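Terminase large subunit (Thermus phage G20c, PDB 5M1P) drives ATP-powered translocation of viral DNA into empty capsids and, through its nuclease domain, cuts the genome to begin and end each packaging reaction. Local coordinates at residues Y19-G23 with T24-V28; G100-I103 with A104-D108; S123-E126 with Q127-N131; A133-E137 with K138-A142. All blocks are in the same frame, centred on the assembly; numbering follows the deposited sequence.

The four contacts follow one another along a single chain of the RNase H-like nuclease domain. Contact 1 is the hairpin of strands 15-22 and 25-27, neighbours in the large mixed sheet. Contact 2 takes in nearly all of helix 101-109, between strands 91-94 and 114-116 at the other end of that sheet; its centre lies about 27 Å from that of contact 1. Contacts 3 and 4 share helix 122-137, their centres about 14 Å apart, and contact 4 leads from it into strand 142-144, beside strand 15-22. Contacts 2 and 3 belong to the surroundings of the nuclease metal site, side chains about 9 and 10 Å from the calcium ion; contacts 1 and 4 lie away from it.

Contact 1: residues Y19-G23 with T24-V28; sequences YERRG and TRLVV
Leu26 lays its CD2 methyl over the centre of the Arg21 guanidinium, 3.4 Å from CZ, while its CD1 methyl sits over one face of the Tyr19 ring. The second is a CH-pi contact, CD1 lying 4.1 Å from the ring centroid and displaced toward the rim. Leu26 lies alongside both Tyr19 and Arg21, each pointing the same way as the leucine, and CD2 also touches Tyr19 CE2. Tyr19 reaches it with CG lodged between the backbone N and the carbonyl carbon (chi1 59°); Arg21 folds back over the methyl through a bend at chi3 (-66°). The guanidinium is also anchored by a salt bridge from NH2 to Asp146. The backbone beneath is a beta hairpin with a two-residue loop, Gly23-Thr24: a type II' turn from Arg22 to Arg25, with Gly23 at positive phi, joins strands 15-22 and 25-27. Glu20 and Val27 form a hydrogen-bonded pair, Glu20 N to Val27 O at 2.9 Å and Val27 N to Glu20 O at 2.8 Å. Arg22 and Arg25 form another, with Arg22 N 2.8 Å from Arg25 O; between them Arg21 and Leu26 are a non-hydrogen-bonded pair. On the other face of the hairpin the Arg22 side chain passes across Val27, whose CG1 lies 3.7 Å from Arg22 CZ over one side of the guanidinium. Glu20 OE1 meets the edge of that group in a salt bridge, 2.9 Å from Arg22 NE, and Asp30 takes NH2. Arg25 leads away from the turn to a salt bridge with Asp86.

Contact 2: residues G100-I103 with A104-D108; sequences GDAI and AEELD
Ile103 and Leu107, one helical turn apart, lie side by side with Ile103 CG2 4.2 Å from Leu107 CD1. This apolar pair is buried: Ile103 also touches Phe43 and Trp73, and Leu107 packs on Ile112. The backbone bonds run i to i+4 from the N-cap, Gly100, whose O receives only a weak bond from Ala104 N at 3.4 Å. The following ones tighten, with Glu105 N to Asp101 O and Leu107 N to Ile103 O both at 2.9 Å. Asp101 and Glu105 mark the exposed flank. With CG beside its own backbone N (chi1 -70°), the extended Glu105 chain runs back along the helix and brings OE1 within 3.6 Å of Asp101 CB. Asp101 OD2 and Glu105 OE1 stand 4.3 Å apart, a pairing of like charges that would probably be eased by the nearby N-terminal end of the helix dipole. Glu106, on the helix 73-86 side, also turns back, its OE2 4.0 Å from Ala102 CB, and rests on Ser74 and Val77. Its Ile103 side chain about 9 Å from the bound calcium ion, helix 101-109 crosses between strands 91-94 and 114-116, a beta-alpha-beta unit of the RNase H-like fold.

Contact 3: residues S123-E126 with Q127-N131; sequences SVKE and QLISN
Ile129 runs alongside Lys125, one turn earlier in the same helix, the two side chains pointing the same way with Ile129 CG1 4.2 Å from Lys125 CG. The touch is between the aliphatic root of the lysine and the isoleucine branch that stands beside its own backbone N (chi1 -66°); farther out, Lys125 bends at chi3. A second apolar pair, Val124 CG1 and Leu128 CD1, also meets at 4.2 Å. At Ser130 the contact is polar. Glu126 O is approached by two groups of that residue: Ser130 N gives it a hydrogen bond of 2.8 Å, and Ser130 OG lies equally close at 2.8 Å, though whether the hydroxyl proton goes to this oxygen is not settled. A chi1 of 63° holds OG over the preceding turn of backbone. Beneath these side chains, i to i+4 bonds set the spacing: Leu128 N to Val124 O at 3.1 Å and Ile129 N to Lys125 O at 2.9 Å. Before them, Ser121 OG accepts a bond from Val124 N and ties down the beginning of the helix. In this RNase H-like nuclease domain the Leu128 side chain lies about 7 Å from that of Asp95 and the Lys125 side chain about 8 Å from that of Asp42, both probably catalytic metal ligands. Lys125, Leu128 and Ile129 face helix 177-186, meeting Met180, Ala183 and Val179, and Glu126 and Ile129 also pack against strand 166-170 of the two-stranded sheet.

Contact 4: residues A133-E137 with K138-A142; sequences ALLME and KGQVA
Gly139 N bonds to Met136 O at 3.0 Å and Gln140 N reaches back to Leu135 O, also at 3.0 Å, as the chain leaves helix 122-137 through a glycine at positive phi (75°). This is a Schellman motif, ending the helix and turning the chain toward strand 142-144. Just before it, Lys138 N still makes a helical bond to Leu134 O. The two bonds of the motif differ in approach: Gln140 N meets its carbonyl at a C=O...N angle of 158°, whereas Gly139 N comes from well above the carbonyl plane of Met136. Past the turn, Val141 points back at the helix and sets CG2 against its last turn, 3.7 Å from Leu135 CB and 4.0 Å from Met136 CB. This apolar contact spans the Schellman turn and is extended by Tyr186, which touches both Leu135 and Val141. Leu135 also uses its other end: CD2 lies 3.5 Å from Gln140 NE2, with the glutamine chain slanting across it. On the exposed side, the extended Lys138 chain passes over Leu134, placing CE 3.9 Å from Leu134 CD1. Beyond the motif, Ala142 N is held by Tyr186 OH. A water bridges the helix end to the departing chain, taking a hydrogen bond from Val141 N at 3.0 Å and lying 2.7 Å from Met136 O.

Contact 1: residues Y19-G23 with T24-V28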
loop_
_atom_site.group_PDB
_atom_site.type_symbol
_atom_site.label_atom_id
_atom_site.label_comp_id
_atom_site.label_asym_id
_atom_site.label_seq_id
_atom_site.Cartn_x
_atom_site.Cartn_y
_atom_site.Cartn_z
ATOM N N TYR A 19 6.242 6.876 14.732
ATOM C CA TYR A 19 7.277 6.589 13.749
ATOM C C TYR A 19 8.334 7.672 13.765
ATOM O O TYR A 19 8.134 8.747 14.347
ATOM C CB TYR A 19 6.680 6.470 12.333
ATOM C CG TYR A 19 5.960 7.727 11.871
ATOM C CD1 TYR A 19 4.613 7.933 12.181
ATOM C CD2 TYR A 19 6.630 8.738 11.165
ATOM C CE1 TYR A 19 3.958 9.090 11.792
ATOM C CE2 TYR A 19 5.966 9.896 10.762
ATOM C CZ TYR A 19 4.634 10.063 11.085
ATOM O OH TYR A 19 3.961 11.202 10.703
ATOM N N GLU A 20 9.451 7.379 13.109
ATOM C CA GLU A 20 10.485 8.368 12.829
ATOM C C GLU A 20 10.468 8.628 11.328
ATOM O O GLU A 20 10.514 7.686 10.533
ATOM C CB GLU A 20 11.860 7.851 13.239
ATOM C CG GLU A 20 12.952 8.915 13.163
ATOM C CD GLU A 20 14.338 8.405 13.517
ATOM O OE1 GLU A 20 14.565 7.174 13.505
ATOM O OE2 GLU A 20 15.215 9.257 13.789
ATOM N N ARG A 21 10.391 9.895 10.940
ATOM C CA ARG A 21 10.506 10.253 9.529
ATOM C C ARG A 21 11.993 10.246 9.163
ATOM O O ARG A 21 12.773 11.016 9.727
ATOM C CB ARG A 21 9.862 11.615 9.253
ATOM C CG ARG A 21 9.643 11.913 7.774
ATOM C CD ARG A 21 8.780 13.156 7.568
ATOM N NE ARG A 21 7.397 12.996 8.046
ATOM C CZ ARG A 21 6.328 12.663 7.308
ATOM N NH1 ARG A 21 6.415 12.408 5.998
ATOM N NH2 ARG A 21 5.137 12.557 7.905
ATOM N N ARG A 22 12.381 9.344 8.259
ATOM C CA ARG A 22 13.742 9.269 7.728
ATOM C C ARG A 22 13.644 9.525 6.221
ATOM O O ARG A 22 13.508 8.589 5.416
ATOM C CB ARG A 22 14.369 7.901 8.022
ATOM C CG ARG A 22 14.470 7.539 9.504
ATOM C CD ARG A 22 15.148 6.186 9.713
ATOM N NE ARG A 22 14.903 5.632 11.049
ATOM C CZ ARG A 22 15.088 4.357 11.415
ATOM N NH1 ARG A 22 14.816 3.986 12.667
ATOM N NH2 ARG A 22 15.541 3.443 10.556
ATOM N N GLY A 23 13.675 10.800 5.842
ATOM C CA GLY A 23 13.522 11.194 4.442
ATOM C C GLY A 23 12.151 10.806 3.920
ATOM O O GLY A 23 11.135 11.238 4.458
ATOM N N THR A 24 12.131 9.963 2.886
ATOM C CA THR A 24 10.886 9.477 2.298
ATOM C C THR A 24 10.245 8.322 3.079
ATOM O O THR A 24 9.151 7.884 2.724
ATOM C CB THR A 24 11.112 9.034 0.836
ATOM O OG1 THR A 24 12.146 8.050 0.783
ATOM C CG2 THR A 24 11.513 10.225 -0.032
ATOM N N ARG A 25 10.917 7.829 4.124
ATOM C CA ARG A 25 10.395 6.722 4.930
ATOM C C ARG A 25 9.783 7.179 6.237
ATOM O O ARG A 25 10.342 8.038 6.914
ATOM C CB ARG A 25 11.495 5.736 5.288
ATOM C CG ARG A 25 12.176 5.090 4.107
ATOM C CD ARG A 25 13.123 4.027 4.615
ATOM N NE ARG A 25 13.771 3.307 3.538
ATOM C CZ ARG A 25 14.504 2.206 3.703
ATOM N NH1 ARG A 25 14.695 1.689 4.914
ATOM N NH2 ARG A 25 15.043 1.607 2.650
ATOM N N LEU A 26 8.669 6.558 6.600
ATOM C CA LEU A 26 8.141 6.612 7.955
ATOM C C LEU A 26 8.452 5.276 8.604
ATOM O O LEU A 26 7.856 4.265 8.243
ATOM C CB LEU A 26 6.633 6.852 7.941
ATOM C CG LEU A 26 6.142 8.089 7.183
ATOM C CD1 LEU A 26 4.676 8.362 7.502
ATOM C CD2 LEU A 26 7.016 9.301 7.446
ATOM N N VAL A 27 9.366 5.264 9.567
ATOM C CA VAL A 27 9.865 4.008 10.122
ATOM C C VAL A 27 9.244 3.837 11.486
ATOM O O VAL A 27 9.523 4.616 12.395
ATOM C CB VAL A 27 11.404 3.980 10.242
ATOM C CG1 VAL A 27 11.885 2.614 10.742
ATOM C CG2 VAL A 27 12.038 4.288 8.893
ATOM N N VAL A 28 8.395 2.819 11.612
ATOM C CA VAL A 28 7.759 2.469 12.877
ATOM C C VAL A 28 8.697 1.578 13.677
ATOM O O VAL A 28 8.911 1.781 14.880
ATOM C CB VAL A 28 6.412 1.752 12.655
ATOM C CG1 VAL A 28 5.825 1.291 13.978
ATOM C CG2 VAL A 28 5.431 2.699 11.973
#

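Contact 2: residues G100-I103 with A104-D108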
loop_
_atom_site.group_PDB
_atom_site.type_symbol
_atom_site.label_atom_id
_atom_site.label_comp_id
_atom_site.label_asym_id
_atom_site.label_seq_id
_atom_site.Cartn_x
_atom_site.Cartn_y
_atom_site.Cartn_z
ATOM N N GLY A 100 3.980 -0.288 -17.155
ATOM C CA GLY A 100 4.874 -0.097 -18.293
ATOM C C GLY A 100 5.946 -1.164 -18.344
ATOM O O GLY A 100 6.268 -1.796 -17.330
ATOM N N ASP A 101 6.499 -1.355 -19.538
ATOM C CA ASP A 101 7.532 -2.370 -19.780
ATOM C C ASP A 101 8.793 -2.184 -18.928
ATOM O O ASP A 101 9.383 -3.173 -18.481
ATOM C CB ASP A 101 7.927 -2.401 -21.265
ATOM C CG ASP A 101 6.852 -3.009 -22.157
ATOM O OD1 ASP A 101 5.726 -3.272 -21.681
ATOM O OD2 ASP A 101 7.137 -3.221 -23.355
ATOM N N ALA A 102 9.199 -0.935 -18.698
ATOM C CA ALA A 102 10.465 -0.671 -18.010
ATOM C C ALA A 102 10.459 -1.143 -16.548
ATOM O O ALA A 102 11.419 -1.769 -16.114
ATOM C CB ALA A 102 10.839 0.799 -18.105
ATOM N N ILE A 103 9.391 -0.855 -15.802
ATOM C CA ILE A 103 9.284 -1.335 -14.414
ATOM C C ILE A 103 9.206 -2.869 -14.382
ATOM O O ILE A 103 9.874 -3.497 -13.568
ATOM C CB ILE A 103 8.091 -0.710 -13.646
ATOM C CG1 ILE A 103 8.370 0.770 -13.357
ATOM C CG2 ILE A 103 7.833 -1.453 -12.325
ATOM C CD1 ILE A 103 7.163 1.542 -12.871
ATOM N N ALA A 104 8.399 -3.461 -15.263
ATOM C CA ALA A 104 8.240 -4.921 -15.303
ATOM C C ALA A 104 9.582 -5.604 -15.565
ATOM O O ALA A 104 9.956 -6.546 -14.864
ATOM C CB ALA A 104 7.220 -5.328 -16.354
ATOM N N GLU A 105 10.316 -5.092 -16.553
ATOM C CA GLU A 105 11.648 -5.611 -16.870
ATOM C C GLU A 105 12.643 -5.381 -15.733
ATOM O O GLU A 105 13.469 -6.250 -15.464
ATOM C CB GLU A 105 12.180 -4.991 -18.166
ATOM C CG GLU A 105 11.447 -5.474 -19.411
ATOM C CD GLU A 105 11.638 -4.569 -20.613
ATOM O OE1 GLU A 105 10.796 -4.628 -21.535
ATOM O OE2 GLU A 105 12.624 -3.796 -20.643
ATOM N N GLU A 106 12.552 -4.222 -15.074
ATOM C CA GLU A 106 13.461 -3.863 -13.984
ATOM C C GLU A 106 13.252 -4.722 -12.740
ATOM O O GLU A 106 14.215 -5.080 -12.083
ATOM C CB GLU A 106 13.341 -2.376 -13.620
ATOM C CG GLU A 106 14.102 -1.457 -14.569
ATOM C CD GLU A 106 13.601 -0.018 -14.595
ATOM O OE1 GLU A 106 12.922 0.434 -13.645
ATOM O OE2 GLU A 106 13.904 0.681 -15.586
ATOM N N LEU A 107 12.006 -5.058 -12.420
ATOM C CA LEU A 107 11.724 -5.971 -11.300
ATOM C C LEU A 107 12.428 -7.311 -11.502
ATOM O O LEU A 107 13.025 -7.832 -10.573
ATOM C CB LEU A 107 10.217 -6.186 -11.098
ATOM C CG LEU A 107 9.413 -4.995 -10.561
ATOM C CD1 LEU A 107 7.926 -5.283 -10.684
ATOM C CD2 LEU A 107 9.777 -4.680 -9.119
ATOM N N ASP A 108 12.364 -7.848 -12.720
ATOM C CA ASP A 108 13.026 -9.109 -13.049
ATOM C C ASP A 108 14.545 -8.937 -13.163
ATOM O O ASP A 108 15.296 -9.697 -12.545
ATOM C CB ASP A 108 12.429 -9.722 -14.322
ATOM C CG ASP A 108 10.979 -10.140 -14.144
ATOM O OD1 ASP A 108 10.611 -10.581 -13.033
ATOM O OD2 ASP A 108 10.196 -10.010 -15.113
#

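Contact 3: residues S123-E126 with Q127-N131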
loop_
_atom_site.group_PDB
_atom_site.type_symbol
_atom_site.label_atom_id
_atom_site.label_comp_id
_atom_site.label_asym_id
_atom_site.label_seq_id
_atom_site.Cartn_x
_atom_site.Cartn_y
_atom_site.Cartn_z
ATOM N N SER A 123 -13.455 -5.201 -9.732
ATOM C CA SER A 123 -13.638 -6.444 -8.963
ATOM C C SER A 123 -12.417 -6.809 -8.110
ATOM O O SER A 123 -12.545 -7.158 -6.931
ATOM C CB SER A 123 -13.972 -7.618 -9.892
ATOM O OG SER A 123 -14.217 -8.794 -9.149
ATOM N N VAL A 124 -11.236 -6.736 -8.713
ATOM C CA VAL A 124 -9.983 -7.009 -7.990
ATOM C C VAL A 124 -9.782 -5.974 -6.885
ATOM O O VAL A 124 -9.421 -6.309 -5.750
ATOM C CB VAL A 124 -8.774 -7.004 -8.950
ATOM C CG1 VAL A 124 -7.450 -7.051 -8.190
ATOM C CG2 VAL A 124 -8.873 -8.181 -9.909
ATOM N N LYS A 125 -10.011 -4.713 -7.226
ATOM C CA LYS A 125 -9.882 -3.625 -6.259
ATOM C C LYS A 125 -10.812 -3.848 -5.072
ATOM O O LYS A 125 -10.403 -3.660 -3.926
ATOM C CB LYS A 125 -10.177 -2.282 -6.924
ATOM C CG LYS A 125 -10.016 -1.071 -6.017
ATOM C CD LYS A 125 -10.032 0.218 -6.815
ATOM C CE LYS A 125 -8.684 0.489 -7.464
ATOM N NZ LYS A 125 -8.705 1.703 -8.316
ATOM N N GLU A 126 -12.047 -4.264 -5.342
ATOM C CA GLU A 126 -13.030 -4.452 -4.269
ATOM C C GLU A 126 -12.650 -5.590 -3.332
ATOM O O GLU A 126 -12.853 -5.481 -2.127
ATOM C CB GLU A 126 -14.438 -4.618 -4.852
ATOM C CG GLU A 126 -15.011 -3.300 -5.353
ATOM C CD GLU A 126 -15.979 -3.436 -6.521
ATOM O OE1 GLU A 126 -16.638 -4.489 -6.675
ATOM O OE2 GLU A 126 -16.070 -2.460 -7.291
ATOM N N GLN A 127 -12.045 -6.641 -3.871
ATOM C CA GLN A 127 -11.582 -7.756 -3.057
ATOM C C GLN A 127 -10.447 -7.336 -2.108
ATOM O O GLN A 127 -10.454 -7.660 -0.920
ATOM C CB GLN A 127 -11.116 -8.885 -3.969
ATOM C CG GLN A 127 -10.934 -10.214 -3.265
ATOM C CD GLN A 127 -10.960 -11.380 -4.228
ATOM O OE1 GLN A 127 -11.565 -12.415 -3.945
ATOM N NE2 GLN A 127 -10.321 -11.214 -5.382
ATOM N N LEU A 128 -9.485 -6.595 -2.653
ATOM C CA LEU A 128 -8.382 -6.016 -1.869
ATOM C C LEU A 128 -8.874 -5.071 -0.782
ATOM O O LEU A 128 -8.479 -5.173 0.390
ATOM C CB LEU A 128 -7.419 -5.260 -2.793
ATOM C CG LEU A 128 -6.530 -6.122 -3.681
ATOM C CD1 LEU A 128 -5.840 -5.273 -4.732
ATOM C CD2 LEU A 128 -5.506 -6.870 -2.836
ATOM N N ILE A 129 -9.737 -4.147 -1.165
ATOM C CA ILE A 129 -10.238 -3.146 -0.223
ATOM C C ILE A 129 -11.145 -3.750 0.853
ATOM O O ILE A 129 -11.018 -3.404 2.028
ATOM C CB ILE A 129 -10.957 -2.004 -0.965
ATOM C CG1 ILE A 129 -9.960 -1.210 -1.830
ATOM C CG2 ILE A 129 -11.703 -1.102 0.014
ATOM C CD1 ILE A 129 -8.889 -0.435 -1.083
ATOM N N SER A 130 -12.050 -4.639 0.458
ATOM C CA SER A 130 -12.926 -5.294 1.428
ATOM C C SER A 130 -12.109 -6.092 2.450
ATOM O O SER A 130 -12.427 -6.068 3.633
ATOM C CB SER A 130 -13.971 -6.178 0.747
ATOM O OG SER A 130 -13.382 -7.240 0.037
ATOM N N ASN A 131 -11.043 -6.755 2.011
ATOM C CA ASN A 131 -10.165 -7.440 2.927
ATOM C C ASN A 131 -9.537 -6.462 3.922
ATOM O O ASN A 131 -9.538 -6.721 5.128
ATOM C CB ASN A 131 -9.083 -8.192 2.156
ATOM C CG ASN A 131 -8.154 -8.948 3.074
ATOM O OD1 ASN A 131 -8.577 -9.876 3.757
ATOM N ND2 ASN A 131 -6.891 -8.538 3.117
#

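Contact 4: residues A133-E137 with K138-A142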
loop_
_atom_site.group_PDB
_atom_site.type_symbol
_atom_site.label_atom_id
_atom_site.label_comp_id
_atom_site.label_asym_id
_atom_site.label_seq_id
_atom_site.Cartn_x
_atom_site.Cartn_y
_atom_site.Cartn_z
ATOM N N ALA A 133 -10.611 -3.484 4.791
ATOM C CA ALA A 133 -11.672 -2.923 5.634
ATOM C C ALA A 133 -12.102 -3.868 6.741
ATOM O O ALA A 133 -12.329 -3.430 7.874
ATOM C CB ALA A 133 -12.877 -2.566 4.791
ATOM N N LEU A 134 -12.219 -5.154 6.423
ATOM C CA LEU A 134 -12.621 -6.152 7.413
ATOM C C LEU A 134 -11.559 -6.323 8.488
ATOM O O LEU A 134 -11.870 -6.341 9.681
ATOM C CB LEU A 134 -12.903 -7.498 6.747
ATOM C CG LEU A 134 -13.273 -8.659 7.681
ATOM C CD1 LEU A 134 -14.558 -8.351 8.431
ATOM C CD2 LEU A 134 -13.398 -9.949 6.898
ATOM N N LEU A 135 -10.306 -6.478 8.073
ATOM C CA LEU A 135 -9.197 -6.550 9.026
ATOM C C LEU A 135 -9.137 -5.300 9.906
ATOM O O LEU A 135 -8.826 -5.372 11.097
ATOM C CB LEU A 135 -7.869 -6.707 8.285
ATOM C CG LEU A 135 -7.638 -8.076 7.655
ATOM C CD1 LEU A 135 -6.463 -8.007 6.684
ATOM C CD2 LEU A 135 -7.406 -9.151 8.707
ATOM N N MET A 136 -9.456 -4.149 9.321
ATOM C CA MET A 136 -9.434 -2.899 10.067
ATOM C C MET A 136 -10.500 -2.880 11.160
ATOM O O MET A 136 -10.204 -2.557 12.314
ATOM C CB MET A 136 -9.634 -1.703 9.146
ATOM C CG MET A 136 -9.316 -0.374 9.808
ATOM S SD MET A 136 -9.667 1.055 8.769
ATOM C CE MET A 136 -8.516 0.785 7.420
ATOM N N GLU A 137 -11.726 -3.254 10.809
ATOM C CA GLU A 137 -12.809 -3.299 11.800
ATOM C C GLU A 137 -12.485 -4.282 12.913
ATOM O O GLU A 137 -12.825 -4.029 14.067
ATOM C CB GLU A 137 -14.147 -3.650 11.145
ATOM C CG GLU A 137 -15.316 -3.756 12.116
ATOM C CD GLU A 137 -15.612 -2.447 12.822
ATOM O OE1 GLU A 137 -15.602 -2.413 14.073
ATOM O OE2 GLU A 137 -15.862 -1.445 12.125
ATOM N N LYS A 138 -11.781 -5.361 12.572
ATOM C CA LYS A 138 -11.362 -6.359 13.558
ATOM C C LYS A 138 -10.176 -5.945 14.435
ATOM O O LYS A 138 -9.723 -6.739 15.259
ATOM C CB LYS A 138 -11.030 -7.667 12.847
ATOM C CG LYS A 138 -12.239 -8.366 12.246
ATOM C CD LYS A 138 -11.850 -9.722 11.682
ATOM C CE LYS A 138 -13.056 -10.533 11.245
ATOM N NZ LYS A 138 -12.656 -11.626 10.312
ATOM N N GLY A 139 -9.658 -4.728 14.258
ATOM C CA GLY A 139 -8.566 -4.222 15.075
ATOM C C GLY A 139 -7.221 -4.832 14.732
ATOM O O GLY A 139 -6.336 -4.876 15.579
ATOM N N GLN A 140 -7.066 -5.301 13.493
ATOM C CA GLN A 140 -5.839 -5.987 13.063
ATOM C C GLN A 140 -4.921 -5.160 12.149
ATOM O O GLN A 140 -3.842 -5.617 11.769
ATOM C CB GLN A 140 -6.217 -7.319 12.413
ATOM C CG GLN A 140 -6.870 -8.266 13.413
ATOM C CD GLN A 140 -7.191 -9.627 12.843
ATOM O OE1 GLN A 140 -6.510 -10.609 13.137
ATOM N NE2 GLN A 140 -8.231 -9.695 12.023
ATOM N N VAL A 141 -5.335 -3.942 11.814
ATOM C CA VAL A 141 -4.563 -3.052 10.955
ATOM C C VAL A 141 -3.908 -1.994 11.833
ATOM O O VAL A 141 -4.572 -1.374 12.675
ATOM C CB VAL A 141 -5.455 -2.418 9.865
ATOM C CG1 VAL A 141 -4.672 -1.441 8.990
ATOM C CG2 VAL A 141 -6.075 -3.496 8.986
ATOM N N ALA A 142 -2.599 -1.830 11.674
ATOM C CA ALA A 142 -1.823 -0.884 12.455
ATOM C C ALA A 142 -0.880 -0.141 11.529
ATOM O O ALA A 142 -0.068 -0.760 10.840
ATOM C CB ALA A 142 -1.057 -1.617 13.543
HETATM O O HOH W 1 -7.548 -2.219 12.759
#